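Local coordinates for putative Acetyltransferase from the GNAT family (Novosphingobium aromaticivorans DSM 12444, PDB 3EC4), which is a putative GNAT-family acetyltransferase that probably transfers an acyl group, presumably from acyl-CoA, to a substrate not yet identified, at residues L33-G38 with A125-Y131; F96-I101 with R177-K181. All coordinates share one frame. Numbering follows the deposited sequence.

Contact 1 (L33-G38 with A125-Y131); sequences LDPAYG and ASGTWRY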
ATOM      1  N   LEU A  33       9.707   3.051   7.551  1.00 25.75           N
ATOM      2  CA  LEU A  33       9.138   1.731   7.683  1.00 22.28           C
ATOM      3  C   LEU A  33      10.294   0.724   7.712  1.00 24.37           C
ATOM      4  O   LEU A  33      11.279   0.830   6.960  1.00 25.50           O
ATOM      5  CB  LEU A  33       8.158   1.453   6.524  1.00 26.11           C
ATOM      6  CG  LEU A  33       7.504   0.078   6.372  1.00 25.30           C
ATOM      7  CD1 LEU A  33       6.599  -0.238   7.530  1.00 24.67           C
ATOM      8  CD2 LEU A  33       6.805  -0.002   4.997  1.00 23.19           C
ATOM      9  N   ASP A  34      10.168  -0.263   8.580  1.00 27.27           N
ATOM     10  CA  ASP A  34      11.091  -1.383   8.562  1.00 27.59           C
ATOM     11  C   ASP A  34      11.213  -1.841   7.096  1.00 26.46           C
ATOM     12  O   ASP A  34      10.227  -2.172   6.480  1.00 24.89           O
ATOM     13  CB  ASP A  34      10.519  -2.477   9.440  1.00 29.50           C
ATOM     14  CG  ASP A  34      11.384  -3.710   9.516  1.00 29.14           C
ATOM     15  OD1 ASP A  34      12.250  -3.945   8.642  1.00 28.34           O
ATOM     16  OD2 ASP A  34      11.143  -4.471  10.455  1.00 28.95           O
ATOM     17  N   PRO A  35      12.435  -1.828   6.528  1.00 27.68           N
ATOM     18  CA  PRO A  35      12.633  -2.294   5.150  1.00 26.99           C
ATOM     19  C   PRO A  35      12.140  -3.698   4.812  1.00 27.21           C
ATOM     20  O   PRO A  35      11.900  -3.978   3.608  1.00 29.59           O
ATOM     21  CB  PRO A  35      14.140  -2.222   4.966  1.00 28.54           C
ATOM     22  CG  PRO A  35      14.579  -1.200   5.956  1.00 29.27           C
ATOM     23  CD  PRO A  35      13.672  -1.291   7.106  1.00 27.52           C
ATOM     24  N   ALA A  36      11.971  -4.567   5.814  1.00 26.29           N
ATOM     25  CA  ALA A  36      11.406  -5.878   5.590  1.00 25.88           C
ATOM     26  C   ALA A  36       9.955  -5.754   5.132  1.00 27.44           C
ATOM     27  O   ALA A  36       9.432  -6.632   4.437  1.00 27.50           O
ATOM     28  CB  ALA A  36      11.488  -6.742   6.873  1.00 27.47           C
ATOM     29  N   TYR A  37       9.293  -4.701   5.588  1.00 27.12           N
ATOM     30  CA  TYR A  37       7.909  -4.434   5.211  1.00 25.32           C
ATOM     31  C   TYR A  37       7.773  -3.602   3.945  1.00 25.46           C
ATOM     32  O   TYR A  37       6.878  -3.822   3.170  1.00 23.40           O
ATOM     33  CB  TYR A  37       7.161  -3.790   6.347  1.00 26.73           C
ATOM     34  CG  TYR A  37       6.883  -4.692   7.513  1.00 24.04           C
ATOM     35  CD1 TYR A  37       7.874  -5.044   8.402  1.00 27.60           C
ATOM     36  CD2 TYR A  37       5.595  -5.153   7.748  1.00 26.54           C
ATOM     37  CE1 TYR A  37       7.594  -5.849   9.515  1.00 29.89           C
ATOM     38  CE2 TYR A  37       5.303  -5.952   8.864  1.00 25.34           C
ATOM     39  CZ  TYR A  37       6.306  -6.297   9.725  1.00 29.05           C
ATOM     40  OH  TYR A  37       6.002  -7.120  10.791  1.00 28.28           O
ATOM     41  N   GLY A  38       8.638  -2.622   3.731  1.00 25.53           N
ATOM     42  CA  GLY A  38       8.488  -1.800   2.540  1.00 26.32           C
ATOM     43  C   GLY A  38       9.408  -0.600   2.551  1.00 25.30           C
ATOM     44  O   GLY A  38      10.184  -0.425   3.494  1.00 26.22           O
ATOM     45  N   ALA A 125       8.583  -6.426  -0.239  1.00 29.61           N
ATOM     46  CA  ALA A 125       9.810  -6.845   0.382  1.00 29.70           C
ATOM     47  C   ALA A 125       9.588  -8.186   1.050  1.00 30.68           C
ATOM     48  O   ALA A 125       8.465  -8.723   1.065  1.00 26.47           O
ATOM     49  CB  ALA A 125      10.282  -5.788   1.391  1.00 29.15           C
ATOM     50  N   SER A 126      10.671  -8.726   1.606  1.00 28.95           N
ATOM     51  CA  SER A 126      10.630 -10.060   2.201  1.00 31.40           C
ATOM     52  C   SER A 126       9.499 -10.243   3.211  1.00 31.79           C
ATOM     53  O   SER A 126       8.920 -11.330   3.299  1.00 31.43           O
ATOM     54  CB  SER A 126      11.965 -10.324   2.895  1.00 31.09           C
ATOM     55  OG  SER A 126      12.207  -9.352   3.878  1.00 25.18           O
ATOM     56  N   GLY A 127       9.184  -9.198   3.992  1.00 27.12           N
ATOM     57  CA  GLY A 127       8.185  -9.320   5.059  1.00 27.95           C
ATOM     58  C   GLY A 127       6.881  -8.548   4.877  1.00 25.86           C
ATOM     59  O   GLY A 127       6.114  -8.413   5.822  1.00 26.89           O
ATOM     60  N   THR A 128       6.645  -8.049   3.663  1.00 27.29           N
ATOM     61  CA  THR A 128       5.435  -7.281   3.339  1.00 28.02           C
ATOM     62  C   THR A 128       4.146  -8.094   3.645  1.00 30.13           C
ATOM     63  O   THR A 128       3.135  -7.530   4.043  1.00 31.37           O
ATOM     64  CB  THR A 128       5.464  -6.817   1.876  1.00 30.09           C
ATOM     65  OG1 THR A 128       6.644  -6.022   1.645  1.00 25.60           O
ATOM     66  CG2 THR A 128       4.209  -5.999   1.531  1.00 30.51           C
ATOM     67  N   TRP A 129       4.202  -9.415   3.489  1.00 31.57           N
ATOM     68  CA  TRP A 129       3.041 -10.262   3.788  1.00 29.75           C
ATOM     69  C   TRP A 129       2.647 -10.175   5.241  1.00 31.34           C
ATOM     70  O   TRP A 129       1.539 -10.585   5.599  1.00 29.90           O
ATOM     71  CB  TRP A 129       3.311 -11.719   3.428  1.00 31.68           C
ATOM     72  CG  TRP A 129       4.384 -12.411   4.287  1.00 33.37           C
ATOM     73  CD1 TRP A 129       5.750 -12.358   4.116  1.00 34.82           C
ATOM     74  CD2 TRP A 129       4.160 -13.239   5.421  1.00 32.83           C
ATOM     75  NE1 TRP A 129       6.366 -13.115   5.055  1.00 34.23           N
ATOM     76  CE2 TRP A 129       5.417 -13.670   5.875  1.00 32.35           C
ATOM     77  CE3 TRP A 129       3.007 -13.695   6.077  1.00 39.87           C
ATOM     78  CZ2 TRP A 129       5.563 -14.511   6.981  1.00 41.63           C
ATOM     79  CZ3 TRP A 129       3.149 -14.529   7.178  1.00 37.73           C
ATOM     80  CH2 TRP A 129       4.418 -14.928   7.617  1.00 37.22           C
ATOM     81  N   ARG A 130       3.565  -9.736   6.114  1.00 30.38           N
ATOM     82  CA  ARG A 130       3.220  -9.603   7.531  1.00 30.32           C
ATOM     83  C   ARG A 130       2.506  -8.297   7.870  1.00 28.53           C
ATOM     84  O   ARG A 130       2.159  -8.107   9.038  1.00 30.68           O
ATOM     85  CB  ARG A 130       4.447  -9.713   8.444  1.00 30.38           C
ATOM     86  CG  ARG A 130       5.346 -10.902   8.223  1.00 31.09           C
ATOM     87  CD  ARG A 130       6.370 -11.009   9.332  1.00 37.63           C
ATOM     88  NE  ARG A 130       7.018 -12.321   9.308  1.00 47.79           N
ATOM     89  CZ  ARG A 130       8.131 -12.601   8.630  1.00 51.88           C
ATOM     90  NH1 ARG A 130       8.754 -11.666   7.915  1.00 54.47           N
ATOM     91  NH2 ARG A 130       8.634 -13.831   8.670  1.00 51.11           N
ATOM     92  N   TYR A 131       2.284  -7.428   6.877  1.00 30.42           N
ATOM     93  CA  TYR A 131       1.749  -6.070   7.126  1.00 29.97           C
ATOM     94  C   TYR A 131       0.323  -6.179   7.639  1.00 31.47           C
ATOM     95  O   TYR A 131      -0.128  -5.357   8.423  1.00 33.64           O
ATOM     96  CB  TYR A 131       1.786  -5.243   5.850  1.00 30.30           C
ATOM     97  CG  TYR A 131       2.296  -3.836   5.943  1.00 27.02           C
ATOM     98  CD1 TYR A 131       1.880  -2.972   6.952  1.00 30.46           C
ATOM     99  CD2 TYR A 131       3.179  -3.358   4.990  1.00 28.01           C
ATOM    100  CE1 TYR A 131       2.351  -1.650   6.984  1.00 30.03           C
ATOM    101  CE2 TYR A 131       3.633  -2.070   5.003  1.00 35.88           C
ATOM    102  CZ  TYR A 131       3.234  -1.222   6.006  1.00 30.15           C
ATOM    103  OH  TYR A 131       3.694   0.079   6.013  1.00 28.24           O
TER
HETATM  104  O   HOH W   1       3.496  -7.776  11.249  1.00 26.86           O

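Contact 2 (F96-I101 with R177-K181); sequences FDDPGI and RLIRK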
ATOM      1  N   PHE A  96     -21.071 -10.212   0.909  1.00 27.58           N
ATOM      2  CA  PHE A  96     -20.792 -11.019  -0.274  1.00 27.63           C
ATOM      3  C   PHE A  96     -19.993 -12.217   0.222  1.00 29.06           C
ATOM      4  O   PHE A  96     -18.827 -12.055   0.616  1.00 30.67           O
ATOM      5  CB  PHE A  96     -19.993 -10.173  -1.241  1.00 28.89           C
ATOM      6  CG  PHE A  96     -19.819 -10.765  -2.616  1.00 25.71           C
ATOM      7  CD1 PHE A  96     -18.716 -11.557  -2.906  1.00 25.47           C
ATOM      8  CD2 PHE A  96     -20.697 -10.445  -3.635  1.00 29.48           C
ATOM      9  CE1 PHE A  96     -18.491 -12.039  -4.183  1.00 28.97           C
ATOM     10  CE2 PHE A  96     -20.490 -10.923  -4.917  1.00 31.25           C
ATOM     11  CZ  PHE A  96     -19.391 -11.754  -5.188  1.00 29.26           C
ATOM     12  N   ASP A  97     -20.648 -13.381   0.253  1.00 26.95           N
ATOM     13  CA  ASP A  97     -20.082 -14.636   0.714  1.00 29.20           C
ATOM     14  C   ASP A  97     -19.389 -15.305  -0.444  1.00 28.53           C
ATOM     15  O   ASP A  97     -20.033 -15.662  -1.436  1.00 28.84           O
ATOM     16  CB  ASP A  97     -21.193 -15.511   1.287  1.00 28.99           C
ATOM     17  CG  ASP A  97     -20.703 -16.845   1.855  1.00 36.69           C
ATOM     18  OD1 ASP A  97     -19.508 -17.007   2.085  1.00 39.56           O
ATOM     19  OD2 ASP A  97     -21.559 -17.721   2.120  1.00 36.97           O
ATOM     20  N   ASP A  98     -18.078 -15.506  -0.313  1.00 25.17           N
ATOM     21  CA  ASP A  98     -17.272 -16.012  -1.418  1.00 26.40           C
ATOM     22  C   ASP A  98     -16.286 -17.066  -0.896  1.00 30.68           C
ATOM     23  O   ASP A  98     -15.170 -16.741  -0.551  1.00 27.83           O
ATOM     24  CB  ASP A  98     -16.522 -14.825  -2.039  1.00 27.13           C
ATOM     25  CG  ASP A  98     -15.916 -15.136  -3.395  1.00 30.44           C
ATOM     26  OD1 ASP A  98     -15.799 -16.324  -3.780  1.00 30.36           O
ATOM     27  OD2 ASP A  98     -15.532 -14.163  -4.054  1.00 26.72           O
ATOM     28  N   PRO A  99     -16.731 -18.328  -0.769  1.00 31.91           N
ATOM     29  CA  PRO A  99     -15.845 -19.323  -0.158  1.00 31.51           C
ATOM     30  C   PRO A  99     -14.616 -19.714  -0.983  1.00 32.87           C
ATOM     31  O   PRO A  99     -13.677 -20.278  -0.414  1.00 34.69           O
ATOM     32  CB  PRO A  99     -16.763 -20.526   0.053  1.00 33.38           C
ATOM     33  CG  PRO A  99     -18.129 -20.068  -0.243  1.00 35.02           C
ATOM     34  CD  PRO A  99     -18.035 -18.904  -1.124  1.00 34.11           C
ATOM     35  N   GLY A 100     -14.593 -19.399  -2.272  1.00 32.00           N
ATOM     36  CA  GLY A 100     -13.400 -19.569  -3.103  1.00 34.39           C
ATOM     37  C   GLY A 100     -12.217 -18.670  -2.706  1.00 34.69           C
ATOM     38  O   GLY A 100     -11.084 -18.870  -3.179  1.00 36.91           O
ATOM     39  N   ILE A 101     -12.455 -17.671  -1.863  1.00 31.45           N
ATOM     40  CA  ILE A 101     -11.358 -16.813  -1.406  1.00 31.29           C
ATOM     41  C   ILE A 101     -10.796 -17.444  -0.134  1.00 33.88           C
ATOM     42  O   ILE A 101     -11.555 -17.712   0.819  1.00 36.96           O
ATOM     43  CB  ILE A 101     -11.819 -15.372  -1.134  1.00 32.75           C
ATOM     44  CG1 ILE A 101     -12.595 -14.790  -2.307  1.00 31.92           C
ATOM     45  CG2 ILE A 101     -10.608 -14.456  -0.765  1.00 30.21           C
ATOM     46  CD1 ILE A 101     -11.884 -14.914  -3.618  1.00 37.39           C
ATOM     47  N   ARG A 177     -13.247  -9.628  -6.473  1.00 25.47           N
ATOM     48  CA  ARG A 177     -13.617 -10.547  -5.406  1.00 25.84           C
ATOM     49  C   ARG A 177     -12.657 -10.504  -4.215  1.00 26.05           C
ATOM     50  O   ARG A 177     -13.089 -10.517  -3.071  1.00 24.04           O
ATOM     51  CB  ARG A 177     -13.775 -11.953  -5.937  1.00 26.17           C
ATOM     52  CG  ARG A 177     -14.981 -12.116  -6.857  1.00 25.66           C
ATOM     53  CD  ARG A 177     -14.844 -13.364  -7.653  1.00 32.15           C
ATOM     54  NE  ARG A 177     -14.800 -14.533  -6.782  1.00 30.89           N
ATOM     55  CZ  ARG A 177     -14.399 -15.730  -7.178  1.00 40.91           C
ATOM     56  NH1 ARG A 177     -14.060 -15.961  -8.447  1.00 35.81           N
ATOM     57  NH2 ARG A 177     -14.359 -16.710  -6.304  1.00 36.01           N
ATOM     58  N   LEU A 178     -11.363 -10.381  -4.481  1.00 24.31           N
ATOM     59  CA  LEU A 178     -10.356 -10.251  -3.418  1.00 25.30           C
ATOM     60  C   LEU A 178     -10.480  -8.932  -2.639  1.00 25.57           C
ATOM     61  O   LEU A 178     -10.392  -8.928  -1.398  1.00 25.10           O
ATOM     62  CB  LEU A 178      -8.961 -10.397  -4.020  1.00 22.68           C
ATOM     63  CG  LEU A 178      -8.657 -11.880  -4.360  1.00 27.28           C
ATOM     64  CD1 LEU A 178      -7.548 -12.077  -5.378  1.00 26.04           C
ATOM     65  CD2 LEU A 178      -8.311 -12.661  -3.035  1.00 23.50           C
ATOM     66  N   ILE A 179     -10.663  -7.820  -3.350  1.00 23.88           N
ATOM     67  CA  ILE A 179     -10.931  -6.549  -2.670  1.00 24.86           C
ATOM     68  C   ILE A 179     -12.170  -6.667  -1.755  1.00 26.34           C
ATOM     69  O   ILE A 179     -12.157  -6.215  -0.610  1.00 25.25           O
ATOM     70  CB  ILE A 179     -11.056  -5.380  -3.674  1.00 27.52           C
ATOM     71  CG1 ILE A 179      -9.702  -5.136  -4.354  1.00 25.99           C
ATOM     72  CG2 ILE A 179     -11.557  -4.095  -2.925  1.00 26.66           C
ATOM     73  CD1 ILE A 179      -9.719  -4.397  -5.696  1.00 24.95           C
ATOM     74  N   ARG A 180     -13.244  -7.252  -2.257  1.00 25.08           N
ATOM     75  CA  ARG A 180     -14.435  -7.483  -1.425  1.00 23.41           C
ATOM     76  C   ARG A 180     -14.092  -8.204  -0.130  1.00 22.10           C
ATOM     77  O   ARG A 180     -14.593  -7.846   0.926  1.00 24.38           O
ATOM     78  CB  ARG A 180     -15.484  -8.310  -2.156  1.00 24.45           C
ATOM     79  CG  ARG A 180     -16.237  -7.582  -3.300  1.00 23.51           C
ATOM     80  CD  ARG A 180     -17.164  -8.560  -3.952  1.00 25.58           C
ATOM     81  NE  ARG A 180     -18.040  -8.077  -5.019  1.00 27.74           N
ATOM     82  CZ  ARG A 180     -19.174  -7.411  -4.808  1.00 31.25           C
ATOM     83  NH1 ARG A 180     -19.551  -7.102  -3.587  1.00 29.58           N
ATOM     84  NH2 ARG A 180     -19.936  -7.046  -5.832  1.00 31.42           N
ATOM     85  N   LYS A 181     -13.287  -9.248  -0.216  1.00 24.23           N
ATOM     86  CA  LYS A 181     -12.941 -10.022   0.970  1.00 26.15           C
ATOM     87  C   LYS A 181     -12.131  -9.187   1.951  1.00 25.66           C
ATOM     88  O   LYS A 181     -12.389  -9.153   3.149  1.00 23.64           O
ATOM     89  CB  LYS A 181     -12.170 -11.263   0.582  1.00 27.10           C
ATOM     90  CG  LYS A 181     -11.925 -12.195   1.762  1.00 26.72           C
ATOM     91  CD  LYS A 181     -13.182 -12.823   2.320  1.00 33.32           C
ATOM     92  CE  LYS A 181     -12.816 -13.800   3.420  1.00 34.78           C
ATOM     93  NZ  LYS A 181     -13.978 -14.384   4.033  1.00 35.41           N
TER
HETATM   94  O   HOH W   2     -15.258 -11.957  -2.496  1.00 15.56           O
HETATM   95  O   HOH W   3     -16.397 -14.338   1.732  1.00 21.29           O
HETATM   96  O   HOH W   4     -14.037 -16.580   1.964  1.00 22.20           O

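Contact 1 (L33-G38 with A125-Y131)
Two backbone carbonyls of the first loop, A36 O and Y37 O, accept hydrogen bonds from the second. The first loop folds on itself. D34 OD1 accepts from A36 N at 2.9 Å, an Asx turn, and D34 O accepts from Y37 N (2.8 Å) and G38 N (3.2 Å). A36 O takes a short bond from G127 N, 2.6 Å, inside the type I turn A125-T128. T128 N lies 3.2 Å from A36 O, but at a poor angle; it bonds to A125 O (3.2 Å) and closes the turn. T128 OG1 works twice: it accepts from A125 N and donates to Y37 O, both at 2.7 Å. The methyl CB of A125 packs 3.3 Å from both P35 O and A36 O. Y37 sets its ring edge against the face of Y131, centroids 5.5 Å apart and planes at 85°, a T-shaped pair. L33 CD2 lies 3.8 Å from Y131 CE2. Water 1 links Y37 OH to R130 O, 2.6 Å from each. This is turn-to-turn packing: it joins the 30-32/41-43 hairpin loop to the A125-T128 turn and the 3-10 segment that follows, just before strand 134-139 of the GNAT sheet.

Contact 2 (F96-I101 with R177-K181)
Segment 96-101 has no regular helix or strand; D98-I101 form a type I turn closed by I101 N to D98 O (3.2 Å). It runs beside helix 174-188, with CA atoms nearest at 6.9 Å (I101 to L178) and 7.4 Å (F96 to R180), so side chains fill the gap. D98 and R177 form a two-pronged salt bridge: NE of R177 to OD2 of D98 at 2.8 Å, and NH2 of R177 to OD1 of D98 at 2.9 Å. Water 2 joins D98 OD2 to R177 O. The R180 guanidinium lies flat on the F96 ring, centres 4.0 Å apart and planes at 10°, a cation-pi stack. I101 CG2 packs 3.7 Å from L178 CD2 and 3.6 Å from K181 CG. Water 4 ties K181 NZ to D98 O and I101 O. I101 and L178 also touch Y135 of strand 134-139. The loop leading into edge strand 102-103 thus covers the GNAT helix after the motif A loop, which in relatives binds the acetyl-CoA pyrophosphate.

How the contacts relate
The two contacts do not touch: their centres are about 25 Å apart and their nearest atoms about 13 Å apart. Along the chain they alternate, in the order 33-38, 96-101, 125-131, 177-181. The centre of contact 1 is about 11 Å from the centre of the chain, that of contact 2 about 20 Å. Strand 134-139 of the large mixed sheet relates them. Segment 125-131 leads into it, and I101, L178 and K181 of contact 2 pack on its Y135. Contact 1 joins the loop of the separate two-stranded sheet 30-32/41-43 to the approach to the large one; contact 2 packs helix 174-188 and the loop before edge strand 102-103 on the large sheet.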